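Local coordinates for thymidylate synthase (Enterobacteria phage T4, PDB 1TIS), which catalyses the methylation of dUMP to dTMP with 5,10-methylenetetrahydrofolate, releasing dihydrofolate, in the viral pathway to dTTP, at residues 36-44 / 235-243; 197-205 / 249-258. All coordinates share one frame; numbering follows the deposited sequence.

Contact 1: 36-44 / 235-243; sequences WDLTKGFPA and KELCELVIS
Two first torsions of different kinds bring Phe42 and Leu240 side by side. The Phe42 ring swings out opposite the backbone nitrogen (chi1 178°), while Leu240 holds its CG between nitrogen and carbonyl carbon, the crowded position (chi1 42°). The two side chains then slide past one another in opposite directions. Leu240 lays its CD1 methyl against Phe42 CB at 3.5 Å, and its own CB lies 3.6 Å from Phe42 CD1, an oblique approach to the ring. On the other ortho carbon, Phe42 CD2 meets Cys238 CB at 4.1 Å, again obliquely, so the ring is contacted at both ortho positions by residues of the same segment, 235-243. One backbone hydrogen bond accompanies this packing: Phe42 N donates to Cys238 O over 3.0 Å, with an N-H...O angle of 153°. Within the thymidylate synthase fold, 36-44 is the exit from strand 33-37, which pairs antiparallel with strand 205-219 of the main sheet. The chain turns at once, with Lys40 N bonded to Asp37 O, and delivers Gly41 and Phe42 to an extended segment leading into the short strand 241-242. Leu237 covers the turn from outside. Its two methyls spread over the Lys40-Gly41 peptide, CD2 lying 3.2 Å from Lys40 O and CD1 3.6 Å from Gly41 CA. Gly41 has positive phi, and the lack of a side chain leaves its CA bare for that approach. On the side of helix 184-202, Leu38 and Leu240 both touch His196, and Leu38 O lies 3.9 Å from Leu240 CD1. Leu271 adds to the packing about Phe42, and Tyr274 to that about Cys238.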
ATOM      1  N   TRP A  36      -8.877  12.522   5.554  1.00 17.90           N
ATOM      2  CA  TRP A  36      -8.894  13.918   5.997  1.00 20.27           C
ATOM      3  C   TRP A  36      -9.325  14.833   4.881  1.00 19.32           C
ATOM      4  O   TRP A  36      -8.852  14.655   3.763  1.00 17.78           O
ATOM      5  CB  TRP A  36      -7.516  14.479   6.419  1.00 20.78           C
ATOM      6  CG  TRP A  36      -6.901  13.861   7.650  1.00 12.32           C
ATOM      7  CD1 TRP A  36      -7.191  14.325   8.896  1.00 11.27           C
ATOM      8  CD2 TRP A  36      -6.090  12.770   7.633  1.00 15.04           C
ATOM      9  NE1 TRP A  36      -6.570  13.504   9.691  1.00 13.89           N
ATOM     10  CE2 TRP A  36      -5.901  12.561   8.988  1.00 17.04           C
ATOM     11  CE3 TRP A  36      -5.510  11.935   6.704  1.00 14.35           C
ATOM     12  CZ2 TRP A  36      -5.118  11.492   9.416  1.00 16.26           C
ATOM     13  CZ3 TRP A  36      -4.740  10.878   7.139  1.00 16.08           C
ATOM     14  CH2 TRP A  36      -4.544  10.655   8.484  1.00  9.59           C
ATOM     15  N   ASP A  37     -10.167  15.826   5.137  1.00 25.50           N
ATOM     16  CA  ASP A  37     -10.534  16.777   4.097  1.00 33.57           C
ATOM     17  C   ASP A  37      -9.664  17.981   4.343  1.00 34.30           C
ATOM     18  O   ASP A  37      -9.897  18.689   5.321  1.00 35.93           O
ATOM     19  CB  ASP A  37     -11.995  17.235   4.179  1.00 33.47           C
ATOM     20  CG  ASP A  37     -12.941  16.393   3.343  1.00 37.08           C
ATOM     21  OD1 ASP A  37     -12.936  16.578   2.115  1.00 38.47           O
ATOM     22  OD2 ASP A  37     -13.670  15.578   3.926  1.00 33.65           O
ATOM     23  N   LEU A  38      -8.685  18.269   3.502  1.00 34.97           N
ATOM     24  CA  LEU A  38      -7.877  19.452   3.742  1.00 40.07           C
ATOM     25  C   LEU A  38      -8.651  20.742   3.474  1.00 44.63           C
ATOM     26  O   LEU A  38      -8.225  21.835   3.883  1.00 46.08           O
ATOM     27  CB  LEU A  38      -6.634  19.410   2.878  1.00 38.64           C
ATOM     28  CG  LEU A  38      -5.578  18.399   3.300  1.00 39.29           C
ATOM     29  CD1 LEU A  38      -5.937  16.980   2.914  1.00 39.89           C
ATOM     30  CD2 LEU A  38      -4.316  18.744   2.580  1.00 37.20           C
ATOM     31  N   THR A  39      -9.804  20.572   2.780  1.00 45.55           N
ATOM     32  CA  THR A  39     -10.764  21.627   2.456  1.00 43.31           C
ATOM     33  C   THR A  39     -11.332  22.195   3.748  1.00 39.38           C
ATOM     34  O   THR A  39     -11.554  23.402   3.876  1.00 38.14           O
ATOM     35  CB  THR A  39     -11.973  21.114   1.578  1.00 44.79           C
ATOM     36  OG1 THR A  39     -11.957  19.678   1.492  1.00 46.57           O
ATOM     37  CG2 THR A  39     -11.930  21.793   0.219  1.00 42.98           C
ATOM     38  N   LYS A  40     -11.555  21.313   4.719  1.00 36.09           N
ATOM     39  CA  LYS A  40     -12.045  21.757   5.992  1.00 36.25           C
ATOM     40  C   LYS A  40     -10.887  21.989   6.973  1.00 38.14           C
ATOM     41  O   LYS A  40     -10.979  21.713   8.180  1.00 37.08           O
ATOM     42  CB  LYS A  40     -13.056  20.715   6.475  1.00 36.75           C
ATOM     43  CG  LYS A  40     -14.389  21.427   6.628  1.00 42.12           C
ATOM     44  CD  LYS A  40     -14.282  22.466   7.764  1.00 46.25           C
ATOM     45  CE  LYS A  40     -15.262  23.630   7.641  1.00 48.45           C
ATOM     46  NZ  LYS A  40     -14.914  24.520   6.548  1.00 46.18           N
ATOM     47  N   GLY A  41      -9.770  22.509   6.452  1.00 34.59           N
ATOM     48  CA  GLY A  41      -8.656  22.878   7.293  1.00 37.95           C
ATOM     49  C   GLY A  41      -7.450  21.973   7.149  1.00 41.93           C
ATOM     50  O   GLY A  41      -7.487  20.876   6.578  1.00 43.98           O
ATOM     51  N   PHE A  42      -6.343  22.463   7.699  1.00 40.35           N
ATOM     52  CA  PHE A  42      -5.087  21.749   7.605  1.00 38.50           C
ATOM     53  C   PHE A  42      -4.975  20.700   8.691  1.00 38.56           C
ATOM     54  O   PHE A  42      -4.692  21.094   9.820  1.00 45.63           O
ATOM     55  CB  PHE A  42      -3.987  22.798   7.703  1.00 34.87           C
ATOM     56  CG  PHE A  42      -2.568  22.295   7.686  1.00 30.15           C
ATOM     57  CD1 PHE A  42      -1.997  21.897   6.497  1.00 32.87           C
ATOM     58  CD2 PHE A  42      -1.877  22.264   8.867  1.00 28.40           C
ATOM     59  CE1 PHE A  42      -0.697  21.454   6.490  1.00 34.00           C
ATOM     60  CE2 PHE A  42      -0.585  21.824   8.859  1.00 32.90           C
ATOM     61  CZ  PHE A  42       0.006  21.420   7.679  1.00 37.70           C
ATOM     62  N   PRO A  43      -5.075  19.391   8.492  1.00 37.50           N
ATOM     63  CA  PRO A  43      -5.235  18.446   9.571  1.00 35.56           C
ATOM     64  C   PRO A  43      -4.096  18.364  10.586  1.00 40.21           C
ATOM     65  O   PRO A  43      -4.337  17.712  11.603  1.00 46.29           O
ATOM     66  CB  PRO A  43      -5.468  17.157   8.847  1.00 33.75           C
ATOM     67  CG  PRO A  43      -4.494  17.240   7.697  1.00 31.92           C
ATOM     68  CD  PRO A  43      -4.747  18.681   7.254  1.00 36.30           C
ATOM     69  N   ALA A  44      -2.903  18.984  10.469  1.00 43.48           N
ATOM     70  CA  ALA A  44      -1.819  18.681  11.416  1.00 47.77           C
ATOM     71  C   ALA A  44      -2.041  19.086  12.863  1.00 50.40           C
ATOM     72  O   ALA A  44      -1.899  20.215  13.345  1.00 51.24           O
ATOM     73  CB  ALA A  44      -0.503  19.313  11.023  1.00 47.45           C
ATOM     74  N   LYS A 235     -11.620  23.014  17.256  1.00 49.97           N
ATOM     75  CA  LYS A 235     -12.494  24.080  16.840  1.00 47.41           C
ATOM     76  C   LYS A 235     -11.851  25.002  15.797  1.00 46.17           C
ATOM     77  O   LYS A 235     -12.301  25.059  14.649  1.00 47.28           O
ATOM     78  CB  LYS A 235     -12.933  24.842  18.127  1.00 45.70           C
ATOM     79  CG  LYS A 235     -11.957  25.491  19.123  1.00 45.75           C
ATOM     80  CD  LYS A 235     -11.015  24.525  19.870  1.00 50.22           C
ATOM     81  CE  LYS A 235      -9.587  24.425  19.263  1.00 51.77           C
ATOM     82  NZ  LYS A 235      -8.898  23.207  19.667  1.00 51.40           N
ATOM     83  N   GLU A 236     -10.752  25.687  16.114  1.00 43.65           N
ATOM     84  CA  GLU A 236     -10.134  26.628  15.188  1.00 42.09           C
ATOM     85  C   GLU A 236      -8.899  26.053  14.489  1.00 38.21           C
ATOM     86  O   GLU A 236      -7.823  26.022  15.071  1.00 27.21           O
ATOM     87  CB  GLU A 236      -9.879  27.838  16.056  1.00 40.66           C
ATOM     88  CG  GLU A 236      -8.813  28.832  15.715  1.00 39.12           C
ATOM     89  CD  GLU A 236      -8.585  29.730  16.915  1.00 40.18           C
ATOM     90  OE1 GLU A 236      -7.976  29.305  17.913  1.00 38.48           O
ATOM     91  OE2 GLU A 236      -9.048  30.866  16.838  1.00 42.47           O
ATOM     92  N   LEU A 237      -9.038  25.524  13.265  1.00 42.20           N
ATOM     93  CA  LEU A 237      -7.889  24.931  12.595  1.00 47.76           C
ATOM     94  C   LEU A 237      -7.217  25.729  11.512  1.00 44.57           C
ATOM     95  O   LEU A 237      -7.792  26.480  10.726  1.00 43.94           O
ATOM     96  CB  LEU A 237      -8.162  23.547  11.948  1.00 52.97           C
ATOM     97  CG  LEU A 237      -9.447  23.025  11.328  1.00 54.14           C
ATOM     98  CD1 LEU A 237     -10.084  24.002  10.359  1.00 53.79           C
ATOM     99  CD2 LEU A 237      -9.063  21.697  10.688  1.00 53.61           C
ATOM    100  N   CYS A 238      -5.959  25.332  11.536  1.00 43.89           N
ATOM    101  CA  CYS A 238      -4.875  25.944  10.833  1.00 44.06           C
ATOM    102  C   CYS A 238      -5.069  26.080   9.343  1.00 42.93           C
ATOM    103  O   CYS A 238      -5.633  25.213   8.660  1.00 39.13           O
ATOM    104  CB  CYS A 238      -3.637  25.122  11.190  1.00 50.21           C
ATOM    105  SG  CYS A 238      -3.493  24.693  12.965  1.00 56.25           S
ATOM    106  N   GLU A 239      -4.680  27.301   8.958  1.00 44.55           N
ATOM    107  CA  GLU A 239      -4.624  27.758   7.579  1.00 42.93           C
ATOM    108  C   GLU A 239      -3.266  27.264   7.150  1.00 38.54           C
ATOM    109  O   GLU A 239      -2.342  27.145   7.953  1.00 36.25           O
ATOM    110  CB  GLU A 239      -4.666  29.265   7.502  1.00 48.50           C
ATOM    111  CG  GLU A 239      -4.809  29.847   6.095  1.00 56.58           C
ATOM    112  CD  GLU A 239      -5.110  31.346   6.088  1.00 62.50           C
ATOM    113  OE1 GLU A 239      -5.894  31.786   6.934  1.00 67.95           O
ATOM    114  OE2 GLU A 239      -4.577  32.072   5.240  1.00 62.34           O
ATOM    115  N   LEU A 240      -3.108  27.135   5.858  1.00 38.95           N
ATOM    116  CA  LEU A 240      -2.039  26.322   5.349  1.00 42.29           C
ATOM    117  C   LEU A 240      -1.136  26.952   4.286  1.00 38.02           C
ATOM    118  O   LEU A 240      -0.969  26.359   3.220  1.00 40.60           O
ATOM    119  CB  LEU A 240      -2.822  25.004   4.926  1.00 49.30           C
ATOM    120  CG  LEU A 240      -4.232  24.811   4.184  1.00 49.10           C
ATOM    121  CD1 LEU A 240      -4.695  23.353   4.308  1.00 44.48           C
ATOM    122  CD2 LEU A 240      -5.391  25.530   4.855  1.00 50.95           C
ATOM    123  N   VAL A 241      -0.451  28.074   4.550  1.00 35.86           N
ATOM    124  CA  VAL A 241       0.214  28.857   3.487  1.00 34.05           C
ATOM    125  C   VAL A 241       1.716  28.821   3.179  1.00 29.89           C
ATOM    126  O   VAL A 241       2.550  29.068   4.059  1.00 31.69           O
ATOM    127  CB  VAL A 241      -0.174  30.348   3.668  1.00 36.78           C
ATOM    128  CG1 VAL A 241      -1.669  30.480   3.361  1.00 36.43           C
ATOM    129  CG2 VAL A 241       0.162  30.848   5.072  1.00 35.28           C
ATOM    130  N   ILE A 242       2.055  28.602   1.893  1.00 23.39           N
ATOM    131  CA  ILE A 242       3.427  28.482   1.388  1.00 21.11           C
ATOM    132  C   ILE A 242       3.804  29.786   0.731  1.00 23.21           C
ATOM    133  O   ILE A 242       2.960  30.402   0.077  1.00 24.46           O
ATOM    134  CB  ILE A 242       3.576  27.361   0.314  1.00 20.88           C
ATOM    135  CG1 ILE A 242       3.243  26.025   0.982  1.00 23.06           C
ATOM    136  CG2 ILE A 242       4.988  27.361  -0.320  1.00 15.54           C
ATOM    137  CD1 ILE A 242       3.081  24.814   0.037  1.00 17.54           C
ATOM    138  N   SER A 243       5.074  30.166   0.817  1.00 27.34           N
ATOM    139  CA  SER A 243       5.542  31.406   0.267  1.00 28.20           C
ATOM    140  C   SER A 243       6.869  31.255  -0.450  1.00 31.42           C
ATOM    141  O   SER A 243       7.523  30.206  -0.425  1.00 32.42           O
ATOM    142  CB  SER A 243       5.704  32.419   1.359  1.00 25.31           C
ATOM    143  OG  SER A 243       5.531  33.679   0.721  1.00 28.60           O
TER

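Contact 2: 197-205 / 249-258; sequences IVAKMCNLI and FRYLSTKEQL
Met201 and Gln257 meet through side chains that both start with CG beside the backbone nitrogen, opposite the carbonyl carbon. From that start (chi1 -64°) Gln257 runs out extended and carries its amide across the methionine to the backbone behind it. There NE2 donates to two carbonyls, Met201 O at 3.3 Å and, in its own segment, Phe249 O at 3.1 Å, just before Arg250 and Tyr251 of a 3-10 segment. Both bonds are nearly straight, the first at 172°, and both acceptors lie close to the amide plane, which fixes the rotation of the group. The donor is tilted from each carbonyl plane. Phe249 O also accepts from Leu252 N, which arrives from the opposite face. Gln257 OE1 has a weak bond from Lys130.

Met201 bends at its last torsion, which turns CE back toward helix 254-262, 3.7 Å from Gln257 CB and 3.8 Å from Thr254 CG2. The Thr254 hydroxyl itself bonds to Lys130 and Asp127 of helix 121-131. Nearer the surface, Lys200 brings CG to the edge of the Phe249 ring, 3.7 Å from CE2. Asn203, with positive phi just past the helix end, sets OD1 over one face of the Arg250 guanidinium, 3.5 Å from NE at an angle too poor for a hydrogen bond; Tyr251 OH lies over the other face.

Bridged by the glutamine amide, the C-terminal end of helix 184-202 and the start of helix 254-262 pack at 137°, axes 10.9 Å apart, with helix 121-131 alongside in the thymidylate synthase fold.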
ATOM      1  N   ILE A 197       1.847  21.111  -2.167  1.00  7.42           N
ATOM      2  CA  ILE A 197       2.862  21.463  -3.128  1.00  4.38           C
ATOM      3  C   ILE A 197       2.410  20.869  -4.460  1.00  8.05           C
ATOM      4  O   ILE A 197       2.235  21.659  -5.402  1.00 13.70           O
ATOM      5  CB  ILE A 197       4.179  20.901  -2.571  1.00  5.47           C
ATOM      6  CG1 ILE A 197       4.751  21.877  -1.588  1.00  2.01           C
ATOM      7  CG2 ILE A 197       5.211  20.684  -3.671  1.00 16.09           C
ATOM      8  CD1 ILE A 197       5.940  21.170  -0.902  1.00  2.02           C
ATOM      9  N   VAL A 198       2.078  19.569  -4.571  1.00  2.01           N
ATOM     10  CA  VAL A 198       1.692  19.063  -5.880  1.00  5.60           C
ATOM     11  C   VAL A 198       0.376  19.654  -6.428  1.00  6.30           C
ATOM     12  O   VAL A 198       0.250  19.889  -7.635  1.00  9.55           O
ATOM     13  CB  VAL A 198       1.604  17.555  -5.811  1.00  9.11           C
ATOM     14  CG1 VAL A 198       1.497  17.017  -7.254  1.00  8.70           C
ATOM     15  CG2 VAL A 198       2.847  16.970  -5.149  1.00 10.54           C
ATOM     16  N   ALA A 199      -0.635  19.977  -5.612  1.00 10.33           N
ATOM     17  CA  ALA A 199      -1.818  20.663  -6.068  1.00  2.00           C
ATOM     18  C   ALA A 199      -1.386  22.026  -6.516  1.00 10.89           C
ATOM     19  O   ALA A 199      -1.998  22.449  -7.486  1.00 21.79           O
ATOM     20  CB  ALA A 199      -2.786  20.927  -5.027  1.00  2.01           C
ATOM     21  N   LYS A 200      -0.360  22.732  -5.988  1.00 12.11           N
ATOM     22  CA  LYS A 200      -0.010  24.038  -6.547  1.00 13.96           C
ATOM     23  C   LYS A 200       0.709  23.947  -7.911  1.00 14.25           C
ATOM     24  O   LYS A 200       0.646  24.853  -8.761  1.00 11.18           O
ATOM     25  CB  LYS A 200       0.834  24.813  -5.526  1.00 15.07           C
ATOM     26  CG  LYS A 200       1.150  26.242  -5.981  1.00 22.48           C
ATOM     27  CD  LYS A 200      -0.150  27.045  -5.893  1.00 32.57           C
ATOM     28  CE  LYS A 200      -0.424  28.122  -6.967  1.00 35.81           C
ATOM     29  NZ  LYS A 200      -1.748  28.705  -6.729  1.00 38.06           N
ATOM     30  N   MET A 201       1.375  22.835  -8.198  1.00 17.28           N
ATOM     31  CA  MET A 201       2.047  22.645  -9.491  1.00 15.99           C
ATOM     32  C   MET A 201       0.983  22.286 -10.482  1.00 17.30           C
ATOM     33  O   MET A 201       0.882  22.935 -11.512  1.00 22.77           O
ATOM     34  CB  MET A 201       3.053  21.492  -9.492  1.00 10.85           C
ATOM     35  CG  MET A 201       4.339  21.749  -8.729  1.00  8.51           C
ATOM     36  SD  MET A 201       5.172  20.189  -8.422  1.00 10.74           S
ATOM     37  CE  MET A 201       6.168  19.957  -9.860  1.00  9.87           C
ATOM     38  N   CYS A 202       0.132  21.312 -10.134  1.00 15.40           N
ATOM     39  CA  CYS A 202      -0.925  20.866 -11.029  1.00 11.80           C
ATOM     40  C   CYS A 202      -2.132  21.825 -11.108  1.00  8.85           C
ATOM     41  O   CYS A 202      -3.023  21.686 -11.952  1.00  7.44           O
ATOM     42  CB  CYS A 202      -1.313  19.438 -10.561  1.00  5.39           C
ATOM     43  SG  CYS A 202       0.067  18.274 -10.601  1.00  2.00           S
ATOM     44  N   ASN A 203      -2.118  22.829 -10.226  1.00  4.09           N
ATOM     45  CA  ASN A 203      -3.169  23.800 -10.039  1.00  7.31           C
ATOM     46  C   ASN A 203      -4.535  23.114  -9.859  1.00 11.37           C
ATOM     47  O   ASN A 203      -5.577  23.247 -10.527  1.00 17.69           O
ATOM     48  CB  ASN A 203      -3.161  24.783 -11.221  1.00 12.51           C
ATOM     49  CG  ASN A 203      -3.966  26.064 -10.943  1.00 16.07           C
ATOM     50  OD1 ASN A 203      -4.696  26.523 -11.822  1.00 15.12           O
ATOM     51  ND2 ASN A 203      -3.901  26.741  -9.785  1.00 13.63           N
ATOM     52  N   LEU A 204      -4.496  22.318  -8.821  1.00  4.21           N
ATOM     53  CA  LEU A 204      -5.663  21.621  -8.426  1.00  2.00           C
ATOM     54  C   LEU A 204      -5.859  22.068  -6.988  1.00  2.50           C
ATOM     55  O   LEU A 204      -4.982  22.634  -6.323  1.00  2.00           O
ATOM     56  CB  LEU A 204      -5.402  20.117  -8.580  1.00  2.93           C
ATOM     57  CG  LEU A 204      -4.972  19.462  -9.924  1.00  2.15           C
ATOM     58  CD1 LEU A 204      -5.391  18.016  -9.962  1.00  2.00           C
ATOM     59  CD2 LEU A 204      -5.717  20.031 -11.086  1.00  8.33           C
ATOM     60  N   ILE A 205      -7.080  21.840  -6.533  1.00  7.54           N
ATOM     61  CA  ILE A 205      -7.492  22.179  -5.182  1.00  9.87           C
ATOM     62  C   ILE A 205      -7.049  20.951  -4.421  1.00  7.17           C
ATOM     63  O   ILE A 205      -7.415  19.827  -4.773  1.00  3.55           O
ATOM     64  CB  ILE A 205      -9.054  22.345  -5.046  1.00 12.01           C
ATOM     65  CG1 ILE A 205      -9.651  23.369  -6.055  1.00 14.26           C
ATOM     66  CG2 ILE A 205      -9.338  22.717  -3.604  1.00 12.77           C
ATOM     67  CD1 ILE A 205      -9.062  24.803  -6.159  1.00 15.47           C
ATOM     68  N   PHE A 249       4.884  30.549 -11.616  1.00 25.60           N
ATOM     69  CA  PHE A 249       4.871  29.179 -11.113  1.00 23.51           C
ATOM     70  C   PHE A 249       3.968  28.124 -11.742  1.00 25.97           C
ATOM     71  O   PHE A 249       4.468  27.151 -12.313  1.00 26.42           O
ATOM     72  CB  PHE A 249       4.574  29.221  -9.610  1.00 22.51           C
ATOM     73  CG  PHE A 249       5.033  27.991  -8.829  1.00 26.39           C
ATOM     74  CD1 PHE A 249       6.378  27.723  -8.678  1.00 29.11           C
ATOM     75  CD2 PHE A 249       4.103  27.147  -8.271  1.00 27.02           C
ATOM     76  CE1 PHE A 249       6.784  26.625  -7.973  1.00 27.94           C
ATOM     77  CE2 PHE A 249       4.509  26.049  -7.565  1.00 25.07           C
ATOM     78  CZ  PHE A 249       5.845  25.791  -7.419  1.00 29.75           C
ATOM     79  N   ARG A 250       2.642  28.309 -11.746  1.00 26.96           N
ATOM     80  CA  ARG A 250       1.726  27.255 -12.160  1.00 23.95           C
ATOM     81  C   ARG A 250       1.693  26.941 -13.655  1.00 21.95           C
ATOM     82  O   ARG A 250       0.960  26.076 -14.152  1.00 20.62           O
ATOM     83  CB  ARG A 250       0.335  27.625 -11.636  1.00 20.55           C
ATOM     84  CG  ARG A 250      -0.296  28.827 -12.275  1.00 22.49           C
ATOM     85  CD  ARG A 250      -1.705  28.846 -11.748  1.00 29.29           C
ATOM     86  NE  ARG A 250      -2.727  29.264 -12.702  1.00 30.65           N
ATOM     87  CZ  ARG A 250      -3.742  30.060 -12.319  1.00 37.04           C
ATOM     88  NH1 ARG A 250      -3.822  30.623 -11.088  1.00 37.44           N
ATOM     89  NH2 ARG A 250      -4.708  30.332 -13.199  1.00 41.99           N
ATOM     90  N   TYR A 251       2.489  27.680 -14.412  1.00 22.17           N
ATOM     91  CA  TYR A 251       2.569  27.435 -15.839  1.00 27.05           C
ATOM     92  C   TYR A 251       3.951  26.826 -16.156  1.00 29.80           C
ATOM     93  O   TYR A 251       4.210  26.314 -17.271  1.00 27.76           O
ATOM     94  CB  TYR A 251       2.348  28.788 -16.605  1.00 27.17           C
ATOM     95  CG  TYR A 251       1.170  29.674 -16.139  1.00 24.20           C
ATOM     96  CD1 TYR A 251      -0.165  29.375 -16.430  1.00 19.46           C
ATOM     97  CD2 TYR A 251       1.463  30.793 -15.374  1.00 22.23           C
ATOM     98  CE1 TYR A 251      -1.199  30.178 -15.946  1.00 19.01           C
ATOM     99  CE2 TYR A 251       0.434  31.597 -14.893  1.00 25.36           C
ATOM    100  CZ  TYR A 251      -0.892  31.299 -15.176  1.00 20.80           C
ATOM    101  OH  TYR A 251      -1.873  32.160 -14.704  1.00 15.35           O
ATOM    102  N   LEU A 252       4.847  26.823 -15.145  1.00 25.96           N
ATOM    103  CA  LEU A 252       6.223  26.454 -15.411  1.00 27.27           C
ATOM    104  C   LEU A 252       6.282  24.973 -15.670  1.00 29.61           C
ATOM    105  O   LEU A 252       5.410  24.266 -15.163  1.00 31.16           O
ATOM    106  CB  LEU A 252       7.135  26.822 -14.230  1.00 27.46           C
ATOM    107  CG  LEU A 252       7.370  28.314 -13.907  1.00 28.03           C
ATOM    108  CD1 LEU A 252       8.559  28.551 -12.972  1.00 25.24           C
ATOM    109  CD2 LEU A 252       7.699  29.012 -15.195  1.00 30.99           C
ATOM    110  N   SER A 253       7.248  24.508 -16.482  1.00 28.96           N
ATOM    111  CA  SER A 253       7.362  23.088 -16.782  1.00 26.81           C
ATOM    112  C   SER A 253       7.665  22.323 -15.520  1.00 26.19           C
ATOM    113  O   SER A 253       8.447  22.843 -14.725  1.00 32.35           O
ATOM    114  CB  SER A 253       8.459  22.868 -17.783  1.00 27.87           C
ATOM    115  OG  SER A 253       9.680  23.474 -17.416  1.00 34.68           O
ATOM    116  N   THR A 254       7.091  21.145 -15.273  1.00 24.61           N
ATOM    117  CA  THR A 254       7.309  20.348 -14.048  1.00 14.70           C
ATOM    118  C   THR A 254       8.715  20.284 -13.484  1.00  5.30           C
ATOM    119  O   THR A 254       8.978  20.466 -12.286  1.00  2.01           O
ATOM    120  CB  THR A 254       6.804  18.958 -14.350  1.00 15.56           C
ATOM    121  OG1 THR A 254       5.509  19.122 -14.927  1.00 21.43           O
ATOM    122  CG2 THR A 254       6.745  18.094 -13.138  1.00 15.69           C
ATOM    123  N   LYS A 255       9.631  20.131 -14.425  1.00  2.00           N
ATOM    124  CA  LYS A 255      11.023  20.056 -14.043  1.00 11.45           C
ATOM    125  C   LYS A 255      11.544  21.420 -13.510  1.00 12.78           C
ATOM    126  O   LYS A 255      12.405  21.497 -12.627  1.00 21.59           O
ATOM    127  CB  LYS A 255      11.834  19.560 -15.267  1.00 18.66           C
ATOM    128  CG  LYS A 255      11.143  18.574 -16.236  1.00 24.95           C
ATOM    129  CD  LYS A 255      10.711  19.356 -17.506  1.00 32.78           C
ATOM    130  CE  LYS A 255       9.479  18.831 -18.249  1.00 32.82           C
ATOM    131  NZ  LYS A 255       8.260  19.073 -17.490  1.00 35.74           N
ATOM    132  N   GLU A 256      10.990  22.536 -13.975  1.00  7.96           N
ATOM    133  CA  GLU A 256      11.308  23.895 -13.579  1.00  3.69           C
ATOM    134  C   GLU A 256      10.577  24.374 -12.310  1.00 10.76           C
ATOM    135  O   GLU A 256      11.005  25.288 -11.569  1.00  7.94           O
ATOM    136  CB  GLU A 256      10.975  24.717 -14.779  1.00  2.01           C
ATOM    137  CG  GLU A 256      11.533  26.081 -14.804  1.00 10.23           C
ATOM    138  CD  GLU A 256      12.993  26.078 -14.444  1.00 17.96           C
ATOM    139  OE1 GLU A 256      13.808  25.614 -15.247  1.00 20.93           O
ATOM    140  OE2 GLU A 256      13.291  26.527 -13.336  1.00 27.75           O
ATOM    141  N   GLN A 257       9.440  23.704 -12.064  1.00 14.72           N
ATOM    142  CA  GLN A 257       8.618  23.917 -10.881  1.00 19.11           C
ATOM    143  C   GLN A 257       9.255  23.314  -9.630  1.00 21.24           C
ATOM    144  O   GLN A 257       9.184  23.954  -8.571  1.00 19.85           O
ATOM    145  CB  GLN A 257       7.232  23.299 -11.029  1.00 16.96           C
ATOM    146  CG  GLN A 257       6.352  23.894 -12.114  1.00 15.23           C
ATOM    147  CD  GLN A 257       4.929  23.349 -12.065  1.00 13.76           C
ATOM    148  OE1 GLN A 257       4.775  22.141 -11.967  1.00 12.06           O
ATOM    149  NE2 GLN A 257       3.859  24.141 -12.066  1.00 10.66           N
ATOM    150  N   LEU A 258       9.846  22.100  -9.662  1.00 20.72           N
ATOM    151  CA  LEU A 258      10.554  21.606  -8.479  1.00 16.56           C
ATOM    152  C   LEU A 258      11.780  22.490  -8.279  1.00 11.35           C
ATOM    153  O   LEU A 258      12.102  22.801  -7.137  1.00  4.55           O
ATOM    154  CB  LEU A 258      11.126  20.185  -8.592  1.00 21.09           C
ATOM    155  CG  LEU A 258      10.561  18.846  -8.056  1.00 24.48           C
ATOM    156  CD1 LEU A 258      11.589  17.774  -8.384  1.00 20.77           C
ATOM    157  CD2 LEU A 258      10.377  18.814  -6.545  1.00 20.20           C
TER

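Centred 20 Å apart, the two contacts interleave along the chain: 36-44, 197-205, 235-243 and then 249-258, so neither is nested within the other. They meet directly where Ile242 CD1 of contact 1 packs on Ile197 CG1 of contact 2, at 3.7 Å. Helix 184-202 is the common element: one of its sides borders contact 1 and its last turns enter contact 2. The chain beyond strand 205-219 is thus fixed twice, first against the exit of strand 33-37 and then, as helix 254-262 begins, against the helix end. Helix 184-202 also carries Asn187, which probably contributes to the dUMP site shared between the two subunits of the dimer.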